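Local structure of phosphoribosylaminoimidazole-succinocarboxamide synthase (4O84) at residues A[174-179]-A[186-191]; A[87-92]-A[120-125]; A[93-98]-A[198-203]. The protein catalyses the ATP-dependent joining of L-aspartate to the carboxylate of 5-amino-1-(5-phosphoribosyl)imidazole-4-carboxylate, a step of de novo purine biosynthesis that yields SAICAR. All coordinates share one frame; numbering follows the deposited sequence.

Contact 1: residues A[174-179]-A[186-191]; sequences FKLEFG and IVLADE. With 5GP (guanosine-5'-monophosphate), chain J.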
loop_
_atom_site.group_PDB
_atom_site.type_symbol
_atom_site.label_atom_id
_atom_site.label_comp_id
_atom_site.label_asym_id
_atom_site.label_seq_id
_atom_site.Cartn_x
_atom_site.Cartn_y
_atom_site.Cartn_z
ATOM N N PHE A 174 -6.242 -3.233 13.724
ATOM C CA PHE A 174 -7.683 -3.438 13.612
ATOM C C PHE A 174 -8.026 -4.920 13.716
ATOM O O PHE A 174 -7.157 -5.766 13.492
ATOM C CB PHE A 174 -8.266 -2.805 12.326
ATOM C CG PHE A 174 -7.822 -3.454 11.032
ATOM C CD1 PHE A 174 -8.745 -4.117 10.221
ATOM C CD2 PHE A 174 -6.505 -3.370 10.597
ATOM C CE1 PHE A 174 -8.352 -4.702 9.007
ATOM C CE2 PHE A 174 -6.114 -3.960 9.398
ATOM C CZ PHE A 174 -7.031 -4.625 8.606
ATOM N N LYS A 175 -9.289 -5.207 14.047
ATOM C CA LYS A 175 -9.802 -6.563 14.186
ATOM C C LYS A 175 -10.830 -6.862 13.092
ATOM O O LYS A 175 -11.717 -6.068 12.834
ATOM C CB LYS A 175 -10.458 -6.762 15.556
ATOM C CG LYS A 175 -11.256 -8.072 15.702
ATOM C CD LYS A 175 -12.301 -8.032 16.816
ATOM C CE LYS A 175 -13.451 -7.055 16.565
ATOM N NZ LYS A 175 -14.625 -7.637 15.877
ATOM N N LEU A 176 -10.693 -8.030 12.479
ATOM C CA LEU A 176 -11.627 -8.529 11.479
ATOM C C LEU A 176 -12.238 -9.822 11.975
ATOM O O LEU A 176 -11.642 -10.542 12.805
ATOM C CB LEU A 176 -10.917 -8.792 10.143
ATOM C CG LEU A 176 -10.281 -7.607 9.410
ATOM C CD1 LEU A 176 -9.631 -8.063 8.117
ATOM C CD2 LEU A 176 -11.318 -6.503 9.146
ATOM N N GLU A 177 -13.436 -10.100 11.471
ATOM C CA GLU A 177 -14.066 -11.395 11.635
ATOM C C GLU A 177 -14.560 -11.896 10.277
ATOM O O GLU A 177 -14.815 -11.107 9.341
ATOM C CB GLU A 177 -15.193 -11.351 12.659
ATOM C CG GLU A 177 -14.727 -10.855 14.026
ATOM C CD GLU A 177 -15.808 -10.857 15.097
ATOM O OE1 GLU A 177 -16.804 -11.614 14.999
ATOM O OE2 GLU A 177 -15.646 -10.097 16.067
ATOM N N PHE A 178 -14.680 -13.215 10.198
ATOM C CA PHE A 178 -14.862 -13.915 8.946
ATOM C C PHE A 178 -15.857 -15.040 9.151
ATOM O O PHE A 178 -15.981 -15.604 10.262
ATOM C CB PHE A 178 -13.537 -14.538 8.481
ATOM C CG PHE A 178 -12.532 -13.545 7.973
ATOM C CD1 PHE A 178 -12.589 -13.075 6.665
ATOM C CD2 PHE A 178 -11.506 -13.098 8.798
ATOM C CE1 PHE A 178 -11.652 -12.163 6.202
ATOM C CE2 PHE A 178 -10.563 -12.185 8.337
ATOM C CZ PHE A 178 -10.632 -11.726 7.036
ATOM N N GLY A 179 -16.554 -15.365 8.068
ATOM C CA GLY A 179 -17.403 -16.526 8.019
ATOM C C GLY A 179 -17.399 -17.222 6.671
ATOM O O GLY A 179 -16.784 -16.762 5.692
ATOM N N ILE A 186 -14.804 -17.885 1.837
ATOM C CA ILE A 186 -14.528 -17.163 3.087
ATOM C C ILE A 186 -14.872 -15.691 2.894
ATOM O O ILE A 186 -14.399 -15.069 1.953
ATOM C CB ILE A 186 -13.066 -17.387 3.551
ATOM C CG1 ILE A 186 -12.935 -18.814 4.076
ATOM C CG2 ILE A 186 -12.634 -16.369 4.623
ATOM C CD1 ILE A 186 -11.508 -19.312 4.200
ATOM N N VAL A 187 -15.704 -15.163 3.793
ATOM C CA VAL A 187 -16.342 -13.853 3.624
ATOM C C VAL A 187 -16.094 -12.965 4.832
ATOM O O VAL A 187 -16.291 -13.383 5.969
ATOM C CB VAL A 187 -17.878 -14.002 3.438
ATOM C CG1 VAL A 187 -18.580 -12.648 3.438
ATOM C CG2 VAL A 187 -18.189 -14.731 2.143
ATOM N N LEU A 188 -15.668 -11.730 4.576
ATOM C CA LEU A 188 -15.427 -10.759 5.643
ATOM C C LEU A 188 -16.739 -10.292 6.296
ATOM O O LEU A 188 -17.704 -9.975 5.615
ATOM C CB LEU A 188 -14.622 -9.576 5.102
ATOM C CG LEU A 188 -14.213 -8.510 6.115
ATOM C CD1 LEU A 188 -13.239 -9.079 7.127
ATOM C CD2 LEU A 188 -13.601 -7.312 5.395
ATOM N N ALA A 189 -16.769 -10.264 7.620
ATOM C CA ALA A 189 -18.012 -10.045 8.343
ATOM C C ALA A 189 -17.855 -8.967 9.422
ATOM O O ALA A 189 -16.991 -8.109 9.313
ATOM C CB ALA A 189 -18.478 -11.361 8.958
ATOM N N ASP A 190 -18.689 -9.043 10.459
ATOM C CA ASP A 190 -18.716 -8.092 11.581
ATOM C C ASP A 190 -18.755 -6.642 11.078
ATOM O O ASP A 190 -19.565 -6.338 10.214
ATOM C CB ASP A 190 -17.581 -8.355 12.578
ATOM C CG ASP A 190 -17.800 -7.668 13.919
ATOM O OD1 ASP A 190 -16.954 -6.853 14.307
ATOM O OD2 ASP A 190 -18.807 -7.931 14.586
ATOM N N GLU A 191 -17.893 -5.765 11.608
ATOM C CA GLU A 191 -17.919 -4.342 11.249
ATOM C C GLU A 191 -16.502 -3.843 10.972
ATOM O O GLU A 191 -15.538 -4.526 11.266
ATOM C CB GLU A 191 -18.545 -3.502 12.378
ATOM C CG GLU A 191 -17.607 -3.267 13.559
ATOM C CD GLU A 191 -18.264 -2.546 14.708
ATOM O OE1 GLU A 191 -18.501 -1.320 14.601
ATOM O OE2 GLU A 191 -18.539 -3.205 15.732
HETATM P P 5GP J . -5.408 -4.989 21.488
HETATM O O1P 5GP J . -4.142 -4.166 21.367
HETATM O O2P 5GP J . -6.257 -4.542 22.652
HETATM O O3P 5GP J . -5.172 -6.478 21.373
HETATM O "O5'" 5GP J . -6.353 -4.719 20.186
HETATM C "C5'" 5GP J . -5.904 -4.730 18.818
HETATM C "C4'" 5GP J . -6.896 -4.087 17.827
HETATM O "O4'" 5GP J . -8.025 -4.927 17.593
HETATM C "C3'" 5GP J . -7.501 -2.757 18.281
HETATM O "O3'" 5GP J . -7.787 -1.964 17.115
HETATM C "C2'" 5GP J . -8.805 -3.133 18.940
HETATM O "O2'" 5GP J . -9.768 -2.067 18.887
HETATM C "C1'" 5GP J . -9.224 -4.342 18.114
HETATM N N9 5GP J . -9.952 -5.312 18.960
HETATM C C8 5GP J . -9.440 -6.438 19.498
HETATM N N7 5GP J . -10.385 -7.100 20.214
HETATM C C5 5GP J . -11.520 -6.390 20.155
HETATM C C6 5GP J . -12.898 -6.526 20.686
HETATM O O6 5GP J . -13.207 -7.505 21.392
HETATM N N1 5GP J . -13.796 -5.568 20.380
HETATM C C2 5GP J . -13.490 -4.502 19.611
HETATM N N2 5GP J . -14.466 -3.580 19.362
HETATM N N3 5GP J . -12.238 -4.316 19.084
HETATM C C4 5GP J . -11.237 -5.208 19.318
HETATM O O HOH W 1 -12.571 -3.781 11.667
#
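A beta hairpin brings a salt-bridge network to the nucleotide pocket here, with Lys175 facing Asp190 across the two arms. NZ of Lys175 lies 2.9 Å from OD1 of Asp190, approaching from above the carboxylate plane (57° out of it), and 2.7 Å from OE2 of Glu177, met on its anti side. The two carboxylates stack with planes 2° apart, and the ammonium that bridges OE2 and OD1 probably offsets their repulsion. With chi1 at 169° the Lys175 chain leaves on the side of its carbonyl carbon; bends at chi3 and chi4 then carry NZ to the acids while CD and CE run along the guanine of bound GMP. A methionine here removes the ammonium, and the stacked carboxylates of Glu177 and Asp190, left without their shared cation, would probably be pushed apart. Asp190 keeps a second partner, Lys13, at OD2.

Antiparallel pairing supports the hairpin: Gly179 and Val187 exchange two backbone hydrogen bonds, and Ala189 N donates to Glu177 O at 2.7 Å. On the Phe178 side, CD1 of Leu188 sits over one ring face, 3.9 Å from the centroid, in a CH-pi contact, and also touches CD2 of Leu176 at 3.8 Å. A water bridges Lys175 O and Glu191 O where the arms part. Strand 84-93 pairs with 169-180, helix 143-165 packs against Phe174 and Phe178, and helix 45-62 meets Leu188 and Glu191.

Contact 2: residues A[87-92]-A[120-125]; sequences PLEVVV and YYKNDE. With CD (cadmium ion), chain I; 5GP (guanosine-5'-monophosphate), chain J.
This is an antiparallel strand pairing at the end of strand 111-121, where Glu89 and Tyr120 form a hydrogen-bonded pair beside the bound nucleotide. The evidence is reciprocal: Glu89 N donates to Tyr120 O, and Tyr120 N returns a bond of 2.8 Å to Glu89 O. Two residues further along, Lys122 N reaches Pro87 O at 2.8 Å with an N-H...O angle of 169°, although the donor stands 45° out of the carbonyl plane. Leu88 and Tyr121 make the intervening non-hydrogen-bonded pair, with Leu88 CA 3.3 Å from Tyr120 O.

On the face carrying Glu89 and Tyr120, Glu89 and Val91 meet the ligand, while Tyr120 packs beside them. The ring of Tyr120 has Glu89 O at its edge, in plane, while CG2 of Val91 comes obliquely to CE2 at 3.9 Å; the same Val91 methyl faces the ribose O4' of GMP, and the tyrosine hydroxyl is bound by Glu118. The Glu89 chain, extended beyond CG (chi2 -174°), projects its carboxylate to a cadmium ion, with OE1 bound at 2.3 Å. N7 of the guanine supplies a second ligand to that metal, also at 2.3 Å. Across the strands Lys122 crosses Glu89 at about a right angle, CG to CG 3.5 Å, so the lysine contributes its aliphatic stem; NZ stays 5.3 Å from OE2 of Glu89. The pairing thus combines regular antiparallel sheet with one wall of the nucleotide site, where a strand-borne carboxylate and the base share a metal ion.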
loop_
_atom_site.group_PDB
_atom_site.type_symbol
_atom_site.label_atom_id
_atom_site.label_comp_id
_atom_site.label_asym_id
_atom_site.label_seq_id
_atom_site.Cartn_x
_atom_site.Cartn_y
_atom_site.Cartn_z
ATOM N N PRO A 87 -14.933 -18.881 14.698
ATOM C CA PRO A 87 -14.788 -18.393 16.092
ATOM C C PRO A 87 -13.478 -17.603 16.323
ATOM O O PRO A 87 -12.774 -17.829 17.307
ATOM C CB PRO A 87 -14.801 -19.680 16.924
ATOM C CG PRO A 87 -14.354 -20.763 15.982
ATOM C CD PRO A 87 -14.746 -20.339 14.587
ATOM N N LEU A 88 -13.186 -16.670 15.419
ATOM C CA LEU A 88 -11.933 -15.931 15.426
ATOM C C LEU A 88 -12.107 -14.433 15.510
ATOM O O LEU A 88 -13.092 -13.878 15.015
ATOM C CB LEU A 88 -11.117 -16.247 14.164
ATOM C CG LEU A 88 -10.649 -17.696 13.968
ATOM C CD1 LEU A 88 -9.971 -17.809 12.619
ATOM C CD2 LEU A 88 -9.705 -18.147 15.093
ATOM N N GLU A 89 -11.141 -13.797 16.160
ATOM C CA GLU A 89 -10.814 -12.398 15.910
ATOM C C GLU A 89 -9.449 -12.393 15.246
ATOM O O GLU A 89 -8.499 -12.973 15.751
ATOM C CB GLU A 89 -10.794 -11.581 17.192
ATOM C CG GLU A 89 -12.113 -11.627 17.936
ATOM C CD GLU A 89 -12.170 -10.714 19.153
ATOM O OE1 GLU A 89 -11.115 -10.392 19.739
ATOM O OE2 GLU A 89 -13.294 -10.338 19.533
ATOM N N VAL A 90 -9.379 -11.782 14.071
ATOM C CA VAL A 90 -8.149 -11.716 13.309
ATOM C C VAL A 90 -7.675 -10.269 13.353
ATOM O O VAL A 90 -8.343 -9.371 12.837
ATOM C CB VAL A 90 -8.360 -12.198 11.865
ATOM C CG1 VAL A 90 -7.056 -12.160 11.088
ATOM C CG2 VAL A 90 -8.978 -13.599 11.847
ATOM N N VAL A 91 -6.519 -10.059 13.974
ATOM C CA VAL A 91 -5.982 -8.732 14.184
ATOM C C VAL A 91 -4.758 -8.497 13.318
ATOM O O VAL A 91 -3.822 -9.309 13.299
ATOM C CB VAL A 91 -5.655 -8.461 15.679
ATOM C CG1 VAL A 91 -4.939 -7.119 15.851
ATOM C CG2 VAL A 91 -6.929 -8.475 16.522
ATOM N N VAL A 92 -4.789 -7.384 12.580
ATOM C CA VAL A 92 -3.652 -6.946 11.773
ATOM C C VAL A 92 -3.050 -5.674 12.380
ATOM O O VAL A 92 -3.769 -4.693 12.674
ATOM C CB VAL A 92 -4.043 -6.682 10.297
ATOM C CG1 VAL A 92 -2.799 -6.369 9.466
ATOM C CG2 VAL A 92 -4.760 -7.884 9.707
ATOM N N TYR A 120 -7.088 -14.725 17.400
ATOM C CA TYR A 120 -7.647 -14.862 18.728
ATOM C C TYR A 120 -8.843 -15.788 18.685
ATOM O O TYR A 120 -9.608 -15.781 17.719
ATOM C CB TYR A 120 -8.026 -13.497 19.308
ATOM C CG TYR A 120 -6.839 -12.625 19.569
ATOM C CD1 TYR A 120 -6.265 -12.572 20.829
ATOM C CD2 TYR A 120 -6.258 -11.866 18.541
ATOM C CE1 TYR A 120 -5.154 -11.785 21.073
ATOM C CE2 TYR A 120 -5.153 -11.071 18.783
ATOM C CZ TYR A 120 -4.608 -11.029 20.051
ATOM O OH TYR A 120 -3.502 -10.261 20.309
ATOM N N TYR A 121 -8.991 -16.603 19.726
ATOM C CA TYR A 121 -10.156 -17.467 19.829
ATOM C C TYR A 121 -11.261 -16.604 20.422
ATOM O O TYR A 121 -11.131 -16.105 21.538
ATOM C CB TYR A 121 -9.854 -18.684 20.705
ATOM C CG TYR A 121 -11.039 -19.563 21.074
ATOM C CD1 TYR A 121 -12.080 -19.829 20.168
ATOM C CD2 TYR A 121 -11.118 -20.135 22.342
ATOM C CE1 TYR A 121 -13.158 -20.640 20.523
ATOM C CE2 TYR A 121 -12.177 -20.946 22.702
ATOM C CZ TYR A 121 -13.192 -21.198 21.800
ATOM O OH TYR A 121 -14.229 -22.015 22.198
ATOM N N LYS A 122 -12.331 -16.413 19.653
ATOM C CA LYS A 122 -13.432 -15.547 20.067
ATOM C C LYS A 122 -14.247 -16.292 21.110
ATOM O O LYS A 122 -14.945 -17.238 20.774
ATOM C CB LYS A 122 -14.287 -15.150 18.863
ATOM C CG LYS A 122 -14.796 -13.723 18.928
ATOM C CD LYS A 122 -16.058 -13.498 18.094
ATOM C CE LYS A 122 -16.636 -12.115 18.397
ATOM N NZ LYS A 122 -18.125 -12.152 18.368
ATOM N N ASN A 123 -14.119 -15.879 22.372
ATOM C CA ASN A 123 -14.655 -16.608 23.535
ATOM C C ASN A 123 -14.565 -15.717 24.768
ATOM O O ASN A 123 -13.478 -15.507 25.298
ATOM C CB ASN A 123 -13.863 -17.915 23.765
ATOM C CG ASN A 123 -14.510 -18.847 24.789
ATOM O OD1 ASN A 123 -14.412 -18.646 26.012
ATOM N ND2 ASN A 123 -15.138 -19.901 24.294
ATOM N N ASP A 124 -15.704 -15.182 25.209
ATOM C CA ASP A 124 -15.756 -14.216 26.316
ATOM C C ASP A 124 -15.258 -14.808 27.625
ATOM O O ASP A 124 -14.608 -14.132 28.423
ATOM C CB ASP A 124 -17.194 -13.722 26.549
ATOM C CG ASP A 124 -17.791 -13.023 25.351
ATOM O OD1 ASP A 124 -17.134 -12.135 24.756
ATOM O OD2 ASP A 124 -18.952 -13.361 25.031
ATOM N N GLU A 125 -15.602 -16.066 27.855
ATOM C CA GLU A 125 -15.274 -16.739 29.104
ATOM C C GLU A 125 -13.762 -16.890 29.292
ATOM O O GLU A 125 -13.245 -16.793 30.407
ATOM C CB GLU A 125 -15.955 -18.103 29.148
HETATM CD CD CD I . -9.737 -9.128 21.145
HETATM P P 5GP J . -5.408 -4.989 21.488
HETATM O O1P 5GP J . -4.142 -4.166 21.367
HETATM O O2P 5GP J . -6.257 -4.542 22.652
HETATM O O3P 5GP J . -5.172 -6.478 21.373
HETATM O "O5'" 5GP J . -6.353 -4.719 20.186
HETATM C "C5'" 5GP J . -5.904 -4.730 18.818
HETATM C "C4'" 5GP J . -6.896 -4.087 17.827
HETATM O "O4'" 5GP J . -8.025 -4.927 17.593
HETATM C "C3'" 5GP J . -7.501 -2.757 18.281
HETATM O "O3'" 5GP J . -7.787 -1.964 17.115
HETATM C "C2'" 5GP J . -8.805 -3.133 18.940
HETATM O "O2'" 5GP J . -9.768 -2.067 18.887
HETATM C "C1'" 5GP J . -9.224 -4.342 18.114
HETATM N N9 5GP J . -9.952 -5.312 18.960
HETATM C C8 5GP J . -9.440 -6.438 19.498
HETATM N N7 5GP J . -10.385 -7.100 20.214
HETATM C C5 5GP J . -11.520 -6.390 20.155
HETATM C C6 5GP J . -12.898 -6.526 20.686
HETATM O O6 5GP J . -13.207 -7.505 21.392
HETATM N N1 5GP J . -13.796 -5.568 20.380
HETATM C C2 5GP J . -13.490 -4.502 19.611
HETATM N N2 5GP J . -14.466 -3.580 19.362
HETATM N N3 5GP J . -12.238 -4.316 19.084
HETATM C C4 5GP J . -11.237 -5.208 19.318
#

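Contact 3: residues A[93-98]-A[198-203]; sequences RNVVAG and RFWDAK. With 5GP (guanosine-5'-monophosphate), chain J.
Arg93 and Arg198 converge on one phosphate oxygen, O1P of bound GMP, and grip it with three N-H donors. NH1 of Arg93 reaches O1P at 2.7 Å; NH1 of Arg198 does so at 2.9 Å and its NH2 at 3.3 Å, the first two bonds both having N-H...O angles of 162°. In each guanidinium the oxygen lies at the edge, in plane, and the planes are turned 32° from one another. Although the two NH1 atoms come within 3.5 Å, the anion they share and nearby acids probably balance their charge.

Arg198 is extended from CG to NE, which delivers its head into the slot between ligand and loop: C3' of the ribose lies over one face and Gly98 over the other. Gly98 comes so near that a beta carbon there would collide with both Arg198 NH2 and O1P, and its backbone has a positive phi of 49°.

A second shell sets the arginines. Asp173 forms a salt bridge with Arg198 NH1 and Asp211 one with NE, while Glu118 takes NH2 of Arg93. Further from the phosphate, the six-membered ring of Trp200 meets two loop side chains, CZ2 lying 4.1 Å from Ala97 CB and CZ3 4.0 Å from Val95 CG1, both oblique to the ring. Strand 169-180 lies alongside strand 197-201, its Val172 touching Ala97, Arg198 and Trp200; the 93-98 segment leaves strand 84-93 by a corner at Asn94 and leans on strand 111-121 through Val96 and Leu112.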
loop_
_atom_site.group_PDB
_atom_site.type_symbol
_atom_site.label_atom_id
_atom_site.label_comp_id
_atom_site.label_asym_id
_atom_site.label_seq_id
_atom_site.Cartn_x
_atom_site.Cartn_y
_atom_site.Cartn_z
ATOM N N ARG A 93 -1.729 -5.684 12.536
ATOM C CA ARG A 93 -1.040 -4.602 13.209
ATOM C C ARG A 93 0.041 -4.008 12.295
ATOM O O ARG A 93 0.855 -4.733 11.722
ATOM C CB ARG A 93 -0.469 -5.101 14.552
ATOM C CG ARG A 93 -1.392 -6.090 15.272
ATOM C CD ARG A 93 -0.931 -6.427 16.688
ATOM N NE ARG A 93 -1.231 -5.351 17.607
ATOM C CZ ARG A 93 -2.033 -5.452 18.666
ATOM N NH1 ARG A 93 -2.261 -4.381 19.426
ATOM N NH2 ARG A 93 -2.583 -6.613 18.985
ATOM N N ASN A 94 0.025 -2.684 12.144
ATOM C CA ASN A 94 1.063 -1.962 11.384
ATOM C C ASN A 94 2.025 -1.172 12.273
ATOM O O ASN A 94 3.179 -0.923 11.909
ATOM C CB ASN A 94 0.414 -0.996 10.394
ATOM C CG ASN A 94 -0.472 -1.712 9.408
ATOM O OD1 ASN A 94 -0.012 -2.617 8.725
ATOM N ND2 ASN A 94 -1.759 -1.353 9.372
ATOM N N VAL A 95 1.498 -0.732 13.412
ATOM C CA VAL A 95 2.204 0.128 14.348
ATOM C C VAL A 95 1.969 -0.491 15.725
ATOM O O VAL A 95 0.867 -0.927 16.015
ATOM C CB VAL A 95 1.651 1.588 14.265
ATOM C CG1 VAL A 95 2.172 2.457 15.390
ATOM C CG2 VAL A 95 1.974 2.211 12.916
ATOM N N VAL A 96 3.019 -0.548 16.536
ATOM C CA VAL A 96 2.972 -1.087 17.906
ATOM C C VAL A 96 2.054 -0.264 18.821
ATOM O O VAL A 96 2.300 0.918 19.070
ATOM C CB VAL A 96 4.394 -1.169 18.534
ATOM C CG1 VAL A 96 4.337 -1.580 20.017
ATOM C CG2 VAL A 96 5.298 -2.133 17.761
ATOM N N ALA A 97 1.017 -0.908 19.326
ATOM C CA ALA A 97 0.098 -0.305 20.287
ATOM C C ALA A 97 -0.591 -1.409 21.084
ATOM O O ALA A 97 -0.516 -2.590 20.724
ATOM C CB ALA A 97 -0.946 0.556 19.570
ATOM N N GLY A 98 -1.267 -1.007 22.161
ATOM C CA GLY A 98 -2.044 -1.912 23.008
ATOM C C GLY A 98 -1.270 -3.156 23.408
ATOM O O GLY A 98 -0.104 -3.078 23.810
ATOM N N ARG A 198 -7.667 0.829 15.408
ATOM C CA ARG A 198 -6.969 1.973 15.967
ATOM C C ARG A 198 -6.581 2.915 14.848
ATOM O O ARG A 198 -5.837 2.538 13.925
ATOM C CB ARG A 198 -5.737 1.567 16.793
ATOM C CG ARG A 198 -6.067 1.122 18.211
ATOM C CD ARG A 198 -4.856 1.071 19.143
ATOM N NE ARG A 198 -5.219 0.484 20.438
ATOM C CZ ARG A 198 -4.970 -0.773 20.813
ATOM N NH1 ARG A 198 -4.302 -1.624 20.025
ATOM N NH2 ARG A 198 -5.382 -1.181 22.008
ATOM N N PHE A 199 -7.104 4.138 14.932
ATOM C CA PHE A 199 -6.782 5.209 13.989
ATOM C C PHE A 199 -6.047 6.310 14.726
ATOM O O PHE A 199 -6.529 6.796 15.777
ATOM C CB PHE A 199 -8.048 5.850 13.405
ATOM C CG PHE A 199 -8.957 4.917 12.653
ATOM C CD1 PHE A 199 -8.470 4.020 11.695
ATOM C CD2 PHE A 199 -10.334 4.986 12.864
ATOM C CE1 PHE A 199 -9.336 3.200 10.997
ATOM C CE2 PHE A 199 -11.205 4.178 12.158
ATOM C CZ PHE A 199 -10.705 3.280 11.221
ATOM N N TRP A 200 -4.897 6.720 14.197
ATOM C CA TRP A 200 -4.193 7.889 14.727
ATOM C C TRP A 200 -4.066 8.950 13.682
ATOM O O TRP A 200 -3.802 8.655 12.509
ATOM C CB TRP A 200 -2.773 7.582 15.221
ATOM C CG TRP A 200 -2.649 6.626 16.389
ATOM C CD1 TRP A 200 -3.656 6.077 17.167
ATOM C CD2 TRP A 200 -1.405 6.115 16.966
ATOM N NE1 TRP A 200 -3.135 5.248 18.132
ATOM C CE2 TRP A 200 -1.791 5.232 18.064
ATOM C CE3 TRP A 200 -0.061 6.269 16.665
ATOM C CZ2 TRP A 200 -0.851 4.550 18.826
ATOM C CZ3 TRP A 200 0.885 5.579 17.441
ATOM C CH2 TRP A 200 0.497 4.740 18.490
ATOM N N ASP A 201 -4.199 10.202 14.103
ATOM C CA ASP A 201 -3.853 11.308 13.228
ATOM C C ASP A 201 -2.358 11.230 12.893
ATOM O O ASP A 201 -1.517 11.042 13.775
ATOM C CB ASP A 201 -4.160 12.654 13.871
ATOM C CG ASP A 201 -3.713 13.797 13.006
ATOM O OD1 ASP A 201 -4.349 14.040 11.967
ATOM O OD2 ASP A 201 -2.692 14.416 13.328
ATOM N N ALA A 202 -2.040 11.362 11.609
ATOM C CA ALA A 202 -0.673 11.202 11.140
ATOM C C ALA A 202 0.299 12.224 11.747
ATOM O O ALA A 202 1.422 11.862 12.107
ATOM C CB ALA A 202 -0.620 11.227 9.608
ATOM N N LYS A 203 -0.137 13.476 11.859
ATOM C CA LYS A 203 0.688 14.558 12.397
ATOM C C LYS A 203 0.851 14.458 13.917
ATOM O O LYS A 203 1.970 14.461 14.421
ATOM C CB LYS A 203 0.102 15.931 11.980
ATOM C CG LYS A 203 0.711 17.149 12.678
ATOM C CD LYS A 203 1.783 17.852 11.858
ATOM C CE LYS A 203 2.783 18.587 12.754
ATOM N NZ LYS A 203 2.203 19.628 13.657
HETATM P P 5GP J . -5.408 -4.989 21.488
HETATM O O1P 5GP J . -4.142 -4.166 21.367
HETATM O O2P 5GP J . -6.257 -4.542 22.652
HETATM O O3P 5GP J . -5.172 -6.478 21.373
HETATM O "O5'" 5GP J . -6.353 -4.719 20.186
HETATM C "C5'" 5GP J . -5.904 -4.730 18.818
HETATM C "C4'" 5GP J . -6.896 -4.087 17.827
HETATM O "O4'" 5GP J . -8.025 -4.927 17.593
HETATM C "C3'" 5GP J . -7.501 -2.757 18.281
HETATM O "O3'" 5GP J . -7.787 -1.964 17.115
HETATM C "C2'" 5GP J . -8.805 -3.133 18.940
HETATM O "O2'" 5GP J . -9.768 -2.067 18.887
HETATM C "C1'" 5GP J . -9.224 -4.342 18.114
HETATM N N9 5GP J . -9.952 -5.312 18.960
HETATM C C8 5GP J . -9.440 -6.438 19.498
HETATM N N7 5GP J . -10.385 -7.100 20.214
HETATM C C5 5GP J . -11.520 -6.390 20.155
HETATM C C6 5GP J . -12.898 -6.526 20.686
HETATM O O6 5GP J . -13.207 -7.505 21.392
HETATM N N1 5GP J . -13.796 -5.568 20.380
HETATM C C2 5GP J . -13.490 -4.502 19.611
HETATM N N2 5GP J . -14.466 -3.580 19.362
HETATM N N3 5GP J . -12.238 -4.316 19.084
HETATM C C4 5GP J . -11.237 -5.208 19.318
#

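How the contacts relate
From the N terminus, strand 84-93 carries the first segment of contact 2, and the loop leaving it, 93-98, opens contact 3. The chain returns at 120-125, closing contact 2 over 27 residues, but the 93-98 segment lies inside that loop and finds its mate only at 198-203, so contacts 2 and 3 cross. Contact 1, a local hairpin, opens and closes later, in series with contact 2 and nested within the long loop of contact 3. All three reach one antiparallel sheet: strand 169-180 joins contacts 1 and 2 through backbone pairing with 84-93, and also borders 197-201. All three touch GMP, contacts 1 and 2 at its base and ribose, contact 3 chiefly at its phosphate.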